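Cell division protein FtsI/penicillin binding protein 2 (Legionella pneumophila subsp. pneumophila ATCC 43290, PDB 4ZTK) probably cross-links peptidoglycan as a D,D-transpeptidase in cell division, through a penicillin-binding transpeptidase domain. Local coordinates at residues R74-G79 with I185-E190. Sequence-based numbering, arbitrary orientation.
Sequences RIFSPG and IPVTIE
F76 and V187 pair through their backbones as a single antiparallel bridge of the hydrogen-bonded kind, in the beta-lactamase-like fold of the penicillin-binding transpeptidase domain. Both bonds are of normal length and nearly straight: F76 N to V187 O is 2.9 Å and V187 N to F76 O is 2.8 Å, each with 171° at the hydrogen. Thus the loop entering the probable SxxK active-site helix is tied to the lead-in of helix 189-200.

The main bump is the V187 CG2 methyl. Chi1 of -58° sets CG1 anti to the carbonyl carbon, which leaves CG2 between the backbone N and the carbonyl carbon, and CG2 enters the hollow between the F76 ring and the P78 pyrrolidine. It lies over one ring face as a CH-pi contact, 3.8 Å from the centroid and 16° off the normal, slightly toward the rim, while P78 CB is 4.0 Å from the same methyl. I189 CD1 comes up to the CZ/CE1 corner of the ring, 3.6 Å from F76 CZ, displaced from the ring plane to the side opposite the V187 methyl, its side chain crossing the phenyl at about a right angle. L260 and L262 of strand 259-267 also touch F76, and W71 meets it edge-to-face.

Toward the exposed side, I75 CG2 lies alongside P186 CB. One water, in the plane of the ring at its edge, donates to R74 O and accepts from I189 N at the start of the helix. At the end nearer the SxxK residues, P78 comes close to the backbone of I185: its CD rests 3.1 Å from I185 O.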
ATOM      1  N   ARG A  74      -1.668  -9.042 -12.480  1.00 41.01           N
ATOM      2  CA  ARG A  74      -2.972  -9.134 -11.813  1.00 39.08           C
ATOM      3  C   ARG A  74      -3.539  -7.788 -11.342  1.00 36.21           C
ATOM      4  O   ARG A  74      -2.837  -6.978 -10.739  1.00 35.57           O
ATOM      5  CB  ARG A  74      -2.900 -10.125 -10.646  1.00 41.74           C
ATOM      6  CG  ARG A  74      -4.201 -10.327  -9.892  1.00 43.63           C
ATOM      7  CD  ARG A  74      -4.116 -11.587  -9.042  1.00 49.64           C
ATOM      8  NE  ARG A  74      -5.242 -11.724  -8.125  1.00 47.72           N
ATOM      9  CZ  ARG A  74      -5.409 -12.754  -7.300  1.00 46.20           C
ATOM     10  NH1 ARG A  74      -4.522 -13.740  -7.280  1.00 37.26           N
ATOM     11  NH2 ARG A  74      -6.463 -12.800  -6.498  1.00 49.34           N
ATOM     12  N   ILE A  75      -4.819  -7.567 -11.621  1.00 38.45           N
ATOM     13  CA  ILE A  75      -5.493  -6.326 -11.256  1.00 38.44           C
ATOM     14  C   ILE A  75      -6.313  -6.515  -9.990  1.00 38.57           C
ATOM     15  O   ILE A  75      -7.100  -7.453  -9.883  1.00 41.45           O
ATOM     16  CB  ILE A  75      -6.434  -5.842 -12.380  1.00 41.16           C
ATOM     17  CG1 ILE A  75      -5.642  -5.552 -13.658  1.00 45.63           C
ATOM     18  CG2 ILE A  75      -7.219  -4.607 -11.932  1.00 38.37           C
ATOM     19  CD1 ILE A  75      -6.502  -5.057 -14.812  1.00 48.97           C
ATOM     20  N   PHE A  76      -6.133  -5.617  -9.030  1.00 36.41           N
ATOM     21  CA  PHE A  76      -6.844  -5.725  -7.767  1.00 36.05           C
ATOM     22  C   PHE A  76      -7.205  -4.354  -7.212  1.00 35.46           C
ATOM     23  O   PHE A  76      -6.831  -3.325  -7.771  1.00 37.38           O
ATOM     24  CB  PHE A  76      -6.028  -6.540  -6.750  1.00 30.76           C
ATOM     25  CG  PHE A  76      -4.701  -5.919  -6.386  1.00 32.00           C
ATOM     26  CD1 PHE A  76      -3.611  -6.021  -7.237  1.00 35.31           C
ATOM     27  CD2 PHE A  76      -4.541  -5.249  -5.184  1.00 30.37           C
ATOM     28  CE1 PHE A  76      -2.394  -5.454  -6.903  1.00 32.23           C
ATOM     29  CE2 PHE A  76      -3.322  -4.679  -4.845  1.00 31.66           C
ATOM     30  CZ  PHE A  76      -2.250  -4.784  -5.706  1.00 30.52           C
ATOM     31  N   SER A  77      -7.961  -4.351  -6.123  1.00 35.43           N
ATOM     32  CA  SER A  77      -8.316  -3.116  -5.444  1.00 33.49           C
ATOM     33  C   SER A  77      -7.337  -2.889  -4.297  1.00 31.75           C
ATOM     34  O   SER A  77      -6.929  -3.843  -3.636  1.00 32.09           O
ATOM     35  CB  SER A  77      -9.754  -3.197  -4.933  1.00 41.16           C
ATOM     36  OG  SER A  77      -9.986  -2.217  -3.939  1.00 45.94           O
ATOM     37  N   PRO A  78      -6.936  -1.626  -4.074  1.00 30.75           N
ATOM     38  CA  PRO A  78      -5.918  -1.309  -3.069  1.00 28.88           C
ATOM     39  C   PRO A  78      -6.486  -1.269  -1.656  1.00 30.97           C
ATOM     40  O   PRO A  78      -5.719  -1.297  -0.692  1.00 26.49           O
ATOM     41  CB  PRO A  78      -5.454   0.087  -3.485  1.00 24.94           C
ATOM     42  CG  PRO A  78      -6.681   0.701  -4.087  1.00 31.19           C
ATOM     43  CD  PRO A  78      -7.367  -0.429  -4.816  1.00 28.47           C
ATOM     44  N   GLY A  79      -7.808  -1.208  -1.542  1.00 28.81           N
ATOM     45  CA  GLY A  79      -8.455  -1.094  -0.248  1.00 22.51           C
ATOM     46  C   GLY A  79      -7.933   0.108   0.511  1.00 25.62           C
ATOM     47  O   GLY A  79      -7.664   1.157  -0.084  1.00 24.70           O
ATOM     48  N   ILE A 185     -11.168   1.342  -7.643  1.00 41.30           N
ATOM     49  CA  ILE A 185      -9.877   1.727  -8.200  1.00 38.46           C
ATOM     50  C   ILE A 185      -9.029   0.502  -8.533  1.00 37.94           C
ATOM     51  O   ILE A 185      -8.581  -0.205  -7.638  1.00 38.71           O
ATOM     52  CB  ILE A 185      -9.103   2.645  -7.229  1.00 34.81           C
ATOM     53  CG1 ILE A 185      -9.969   3.838  -6.806  1.00 40.49           C
ATOM     54  CG2 ILE A 185      -7.809   3.125  -7.863  1.00 36.32           C
ATOM     55  CD1 ILE A 185      -9.334   4.726  -5.752  1.00 43.03           C
ATOM     56  N   PRO A 186      -8.812   0.247  -9.831  1.00 31.92           N
ATOM     57  CA  PRO A 186      -7.952  -0.860 -10.266  1.00 34.10           C
ATOM     58  C   PRO A 186      -6.471  -0.509 -10.133  1.00 36.60           C
ATOM     59  O   PRO A 186      -6.030   0.507 -10.671  1.00 37.29           O
ATOM     60  CB  PRO A 186      -8.321  -1.022 -11.744  1.00 37.68           C
ATOM     61  CG  PRO A 186      -8.736   0.353 -12.174  1.00 33.27           C
ATOM     62  CD  PRO A 186      -9.383   0.991 -10.970  1.00 33.88           C
ATOM     63  N   VAL A 187      -5.719  -1.331  -9.405  1.00 32.59           N
ATOM     64  CA  VAL A 187      -4.273  -1.168  -9.320  1.00 28.37           C
ATOM     65  C   VAL A 187      -3.561  -2.477  -9.650  1.00 33.99           C
ATOM     66  O   VAL A 187      -4.177  -3.540  -9.699  1.00 31.36           O
ATOM     67  CB  VAL A 187      -3.806  -0.668  -7.919  1.00 30.63           C
ATOM     68  CG1 VAL A 187      -4.460   0.661  -7.568  1.00 27.78           C
ATOM     69  CG2 VAL A 187      -4.081  -1.712  -6.833  1.00 21.21           C
ATOM     70  N   THR A 188      -2.264  -2.384  -9.905  1.00 30.47           N
ATOM     71  CA  THR A 188      -1.409  -3.558  -9.966  1.00 33.77           C
ATOM     72  C   THR A 188      -0.360  -3.383  -8.883  1.00 32.32           C
ATOM     73  O   THR A 188      -0.278  -2.320  -8.264  1.00 29.57           O
ATOM     74  CB  THR A 188      -0.704  -3.693 -11.329  1.00 34.37           C
ATOM     75  OG1 THR A 188       0.112  -2.539 -11.562  1.00 34.64           O
ATOM     76  CG2 THR A 188      -1.720  -3.835 -12.458  1.00 32.83           C
ATOM     77  N   ILE A 189       0.429  -4.421  -8.637  1.00 32.74           N
ATOM     78  CA  ILE A 189       1.519  -4.325  -7.672  1.00 35.15           C
ATOM     79  C   ILE A 189       2.444  -3.182  -8.083  1.00 31.00           C
ATOM     80  O   ILE A 189       2.814  -2.344  -7.264  1.00 28.47           O
ATOM     81  CB  ILE A 189       2.326  -5.638  -7.593  1.00 37.08           C
ATOM     82  CG1 ILE A 189       1.454  -6.765  -7.041  1.00 34.21           C
ATOM     83  CG2 ILE A 189       3.551  -5.456  -6.724  1.00 33.48           C
ATOM     84  CD1 ILE A 189       0.919  -6.483  -5.653  1.00 32.99           C
ATOM     85  N   GLU A 190       2.778  -3.142  -9.370  1.00 29.36           N
ATOM     86  CA  GLU A 190       3.653  -2.108  -9.919  1.00 31.05           C
ATOM     87  C   GLU A 190       3.110  -0.684  -9.762  1.00 34.61           C
ATOM     88  O   GLU A 190       3.842   0.224  -9.371  1.00 33.12           O
ATOM     89  CB  GLU A 190       3.952  -2.388 -11.395  1.00 34.57           C
ATOM     90  CG  GLU A 190       4.949  -1.416 -12.018  1.00 39.74           C
ATOM     91  CD  GLU A 190       5.351  -1.803 -13.436  1.00 58.47           C
ATOM     92  OE1 GLU A 190       6.520  -1.563 -13.811  1.00 62.19           O
ATOM     93  OE2 GLU A 190       4.501  -2.341 -14.175  1.00 61.33           O
TER
HETATM   94  O   HOH W   1      -0.335  -6.952  -9.961  1.00 35.83           O